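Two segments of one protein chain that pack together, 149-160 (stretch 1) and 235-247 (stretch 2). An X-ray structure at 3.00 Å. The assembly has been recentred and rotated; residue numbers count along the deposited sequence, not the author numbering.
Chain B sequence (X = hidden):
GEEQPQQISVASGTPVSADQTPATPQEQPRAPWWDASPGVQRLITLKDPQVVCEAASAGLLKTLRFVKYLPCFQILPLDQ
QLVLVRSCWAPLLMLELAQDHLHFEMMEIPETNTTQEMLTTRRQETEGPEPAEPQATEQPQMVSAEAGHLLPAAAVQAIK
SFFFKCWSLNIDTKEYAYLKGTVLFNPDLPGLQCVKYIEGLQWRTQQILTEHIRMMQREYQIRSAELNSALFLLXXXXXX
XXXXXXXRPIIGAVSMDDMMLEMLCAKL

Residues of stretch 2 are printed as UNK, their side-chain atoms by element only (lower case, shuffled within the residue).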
# COMPACT_ATOMS: atom_id res chain seq x y z
N HIS B 149 19.25 42.63 22.23
CA HIS B 149 19.09 41.66 21.16
C HIS B 149 17.65 41.12 21.17
O HIS B 149 17.42 39.92 21.28
CB HIS B 149 20.11 40.53 21.32
CG HIS B 149 20.25 39.64 20.12
ND1 HIS B 149 21.21 39.84 19.16
CD2 HIS B 149 19.58 38.52 19.76
CE1 HIS B 149 21.11 38.89 18.24
NE2 HIS B 149 20.13 38.08 18.58
N LEU B 150 16.67 42.03 21.07
CA LEU B 150 15.25 41.64 21.08
C LEU B 150 14.47 42.28 19.95
O LEU B 150 13.28 42.60 20.10
CB LEU B 150 14.59 41.95 22.43
CG LEU B 150 14.62 40.86 23.51
CD1 LEU B 150 16.01 40.74 24.14
CD2 LEU B 150 13.57 41.12 24.57
N LEU B 151 15.14 42.48 18.81
CA LEU B 151 14.49 42.83 17.56
C LEU B 151 15.48 42.75 16.40
O LEU B 151 16.65 43.08 16.55
CB LEU B 151 13.75 44.19 17.64
CG LEU B 151 14.45 45.56 17.74
CD1 LEU B 151 14.48 46.35 16.40
CD2 LEU B 151 13.81 46.42 18.83
N PRO B 152 15.01 42.22 15.26
CA PRO B 152 15.40 42.50 13.87
C PRO B 152 14.15 43.11 13.26
O PRO B 152 13.19 43.35 14.00
CB PRO B 152 15.62 41.12 13.28
CG PRO B 152 14.98 40.12 14.33
CD PRO B 152 14.28 40.95 15.36
N ALA B 153 14.09 43.34 11.97
CA ALA B 153 13.10 44.31 11.54
C ALA B 153 12.06 43.75 10.57
O ALA B 153 10.86 43.84 10.80
CB ALA B 153 13.82 45.57 10.97
N ALA B 154 12.54 43.21 9.46
CA ALA B 154 11.69 42.82 8.37
C ALA B 154 11.66 41.36 8.51
O ALA B 154 10.86 40.69 7.87
CB ALA B 154 12.33 43.21 7.03
N ALA B 155 12.55 40.89 9.36
CA ALA B 155 12.71 39.47 9.58
C ALA B 155 11.42 38.91 10.15
O ALA B 155 10.89 37.92 9.67
CB ALA B 155 13.85 39.22 10.50
N VAL B 156 10.92 39.58 11.18
CA VAL B 156 9.67 39.20 11.81
C VAL B 156 8.49 39.51 10.88
O VAL B 156 7.34 39.16 11.15
CB VAL B 156 9.52 39.94 13.14
CG1 VAL B 156 9.42 41.46 12.89
CG2 VAL B 156 8.33 39.43 13.88
N GLN B 157 8.77 40.19 9.77
CA GLN B 157 7.72 40.48 8.83
C GLN B 157 7.52 39.28 7.97
O GLN B 157 6.40 38.86 7.77
CB GLN B 157 8.10 41.66 7.95
CG GLN B 157 7.03 41.98 6.93
CD GLN B 157 5.66 42.18 7.56
OE1 GLN B 157 4.65 42.00 6.90
NE2 GLN B 157 5.63 42.53 8.83
N ALA B 158 8.62 38.71 7.48
CA ALA B 158 8.59 37.56 6.58
C ALA B 158 7.65 36.51 7.08
O ALA B 158 6.99 35.84 6.28
CB ALA B 158 9.99 36.94 6.38
N ILE B 159 7.61 36.38 8.40
CA ILE B 159 6.85 35.33 9.06
C ILE B 159 5.37 35.63 8.89
O ILE B 159 4.62 34.80 8.38
CB ILE B 159 7.20 35.24 10.55
CG1 ILE B 159 8.66 34.81 10.72
CG2 ILE B 159 6.25 34.29 11.27
CD1 ILE B 159 9.08 34.58 12.15
N LYS B 160 4.96 36.83 9.27
CA LYS B 160 3.57 37.23 9.10
C LYS B 160 3.16 37.08 7.64
O LYS B 160 2.25 36.30 7.34
CB LYS B 160 3.35 38.65 9.59
CG LYS B 160 3.76 38.85 11.04
CD LYS B 160 3.10 40.09 11.66
CE LYS B 160 3.43 41.40 10.90
NZ LYS B 160 2.78 42.62 11.49
N UNK B 235 11.18 30.33 2.15
CA UNK B 235 12.62 30.16 2.12
C UNK B 235 13.35 31.35 2.71
O UNK B 235 14.56 31.28 2.95
n UNK B 235 13.57 27.37 -3.10
n UNK B 235 13.55 29.42 -2.08
n UNK B 235 11.69 28.66 -3.22
c UNK B 235 13.07 29.90 0.69
c UNK B 235 12.25 30.64 -0.35
c UNK B 235 12.93 28.48 -2.80
c UNK B 235 12.95 30.70 -1.70
N UNK B 236 12.63 32.43 3.00
CA UNK B 236 13.27 33.66 3.45
C UNK B 236 13.07 33.95 4.94
O UNK B 236 13.13 35.10 5.39
c UNK B 236 12.43 34.40 -1.12
c UNK B 236 13.74 34.20 -1.53
c UNK B 236 12.13 34.60 0.21
c UNK B 236 14.45 34.43 0.72
c UNK B 236 12.83 34.84 2.59
c UNK B 236 13.14 34.64 1.14
c UNK B 236 14.75 34.22 -0.61
N UNK B 237 12.93 32.87 5.72
CA UNK B 237 12.69 32.94 7.16
C UNK B 237 13.94 33.01 8.08
O UNK B 237 14.04 33.88 8.94
c UNK B 237 9.59 33.01 7.35
c UNK B 237 10.46 31.89 6.89
c UNK B 237 11.62 31.83 9.07
c UNK B 237 11.81 31.80 7.59
N UNK B 238 14.86 32.06 7.94
CA UNK B 238 16.20 32.23 8.49
C UNK B 238 16.71 31.21 9.49
O UNK B 238 17.88 30.86 9.41
n UNK B 238 18.70 33.13 8.31
c UNK B 238 16.47 33.63 9.04
c UNK B 238 17.93 33.99 8.97
o UNK B 238 18.36 35.02 9.47
N UNK B 239 15.89 30.80 10.45
CA UNK B 239 16.32 29.74 11.37
C UNK B 239 17.16 30.30 12.48
O UNK B 239 17.75 29.53 13.24
o UNK B 239 16.66 27.73 9.94
c UNK B 239 17.29 28.76 10.68
N UNK B 240 17.33 31.61 12.55
CA UNK B 240 18.11 32.20 13.63
C UNK B 240 17.08 33.09 14.22
O UNK B 240 17.04 33.34 15.41
c UNK B 240 19.26 33.06 13.10
o UNK B 240 20.74 31.20 13.21
o UNK B 240 21.03 32.67 11.60
c UNK B 240 20.42 32.25 12.60
N UNK B 241 16.22 33.57 13.34
CA UNK B 241 15.21 34.49 13.76
C UNK B 241 14.14 33.71 14.45
O UNK B 241 13.65 34.11 15.51
c UNK B 241 13.99 36.47 13.04
c UNK B 241 14.61 35.19 12.58
c UNK B 241 15.70 35.47 11.57
N UNK B 242 13.78 32.57 13.87
CA UNK B 242 12.78 31.72 14.49
C UNK B 242 13.19 31.35 15.91
O UNK B 242 12.47 31.63 16.86
c UNK B 242 12.57 30.43 13.68
c UNK B 242 11.97 30.75 12.35
c UNK B 242 11.69 29.47 14.42
N UNK B 243 14.36 30.73 16.04
CA UNK B 243 14.83 30.28 17.34
C UNK B 243 14.88 31.44 18.33
O UNK B 243 14.64 31.25 19.51
o UNK B 243 17.16 30.77 17.23
c UNK B 243 16.40 28.82 16.02
c UNK B 243 16.23 29.69 17.26
N UNK B 244 15.19 32.62 17.83
CA UNK B 244 15.36 33.77 18.70
C UNK B 244 14.01 34.32 19.08
O UNK B 244 13.75 34.68 20.21
o UNK B 244 18.57 34.16 19.19
c UNK B 244 16.19 34.85 18.00
c UNK B 244 18.03 35.19 19.69
o UNK B 244 18.39 35.70 20.79
c UNK B 244 16.88 35.83 18.94
N UNK B 245 13.12 34.38 18.11
CA UNK B 245 11.84 34.97 18.36
C UNK B 245 10.98 34.13 19.32
O UNK B 245 10.33 34.66 20.22
c UNK B 245 9.67 35.58 17.12
c UNK B 245 11.13 35.15 17.03
c UNK B 245 9.59 36.87 17.84
c UNK B 245 9.07 35.71 15.75
N UNK B 246 11.00 32.81 19.11
CA UNK B 246 10.07 31.90 19.79
C UNK B 246 10.69 31.08 20.89
O UNK B 246 10.03 30.79 21.88
c UNK B 246 8.81 31.55 16.49
c UNK B 246 8.54 31.53 17.84
c UNK B 246 7.94 32.12 15.61
c UNK B 246 7.38 32.13 18.28
c UNK B 246 9.49 30.91 18.79
c UNK B 246 6.78 32.70 16.07
c UNK B 246 6.50 32.70 17.40
N UNK B 247 11.94 30.69 20.71
CA UNK B 247 12.52 29.73 21.61
C UNK B 247 13.51 30.27 22.63
O UNK B 247 13.56 29.76 23.75
c UNK B 247 10.75 27.28 18.19
c UNK B 247 13.12 28.56 20.83
c UNK B 247 11.46 26.69 20.77
c UNK B 247 10.48 25.94 20.14
c UNK B 247 12.09 27.74 20.12
c UNK B 247 10.13 26.23 18.85
c UNK B 247 11.71 28.03 18.83

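Position 235 carries three carbons, a nitrogen, and a carbon holding two more nitrogens: a guanidinium, hence R235. It lies out of reach of stretch 1, and its exposed setting suits a charged group. Position 236 has one carbon followed by a six-carbon ring with no oxygen, so it is F236. Its ring is exposed and leads away from stretch 1, and the closest contact comes from the backbone, F236 O lying 3.8 Å from A158 CB, so this contact does not explain the ring.

At 237 there are four carbons, forked at the first, with one arm two carbons long. This is I237, buried as its apolar character allows. The tip of the long arm, I237 CD1, sits 3.9 Å from I159 CG1 and 4.1 Å from A158 CB. A158 has only a methyl group here, and A158 CA lies 6.2 Å from I237 CA, the nearest CA pair between the stretches.

Position 238 shows two carbons, the second bearing one oxygen and one nitrogen: the amide of N238, without contact here and exposed, as suits a polar group. Position 239, one carbon and one oxygen, is S239, a small polar residue in a loop clear of stretch 1. Position 240 has two carbons, the second with two oxygens, giving D240. It occupies the N-cap position of the following helix, but its carboxylate makes no capping bond.

Position 241 has one carbon carrying two others, V241. Its CA-to-CB bond points toward stretch 1, and V241 CG1 lies 3.7 Å from A155 CB and 4.0 Å from P152 CG, a compact branched group against two small apolar ones. Position 242 has the same three-carbon fork; V242 is buried but only grazes the contact. At 243 the first carbon bears an oxygen and a carbon: T243, whose OG1 donates to D240 O at 3.2 Å, satisfying its hydroxyl within its own stretch.

Position 244 has three carbons, the third with two oxygens, so it is E244. E244 OE2 approaches the edge of the exposed H149 ring, 3.2 Å from H149 CD2, close but not a hydrogen bond; E244 itself is partly exposed. Position 245, four carbons forked at the second, is L245; its apolar branched end suits the neighbors it meets, L245 CD2 reaching I159 CD1 at 3.8 Å and V156 CG2 at 4.2 Å. Position 246 is a one-carbon stem with a six-carbon ring, F246, whose CE1 lies 4.4 Å from I159 CD1. Position 247 repeats that pattern; F247 is beyond reach, but both rings are buried, as suits apolar groups.

The two helices cross nearly at right angles, 85°, with axes 10.8 Å apart at closest approach. No hydrogen bond joins the stretches. I159 reaches I237, L245 and F246, while A155 and P152 meet V241, so apolar packing dominates the 457 Å² buried.

Stretch 2 (235-247) RFINSDVVTELFF
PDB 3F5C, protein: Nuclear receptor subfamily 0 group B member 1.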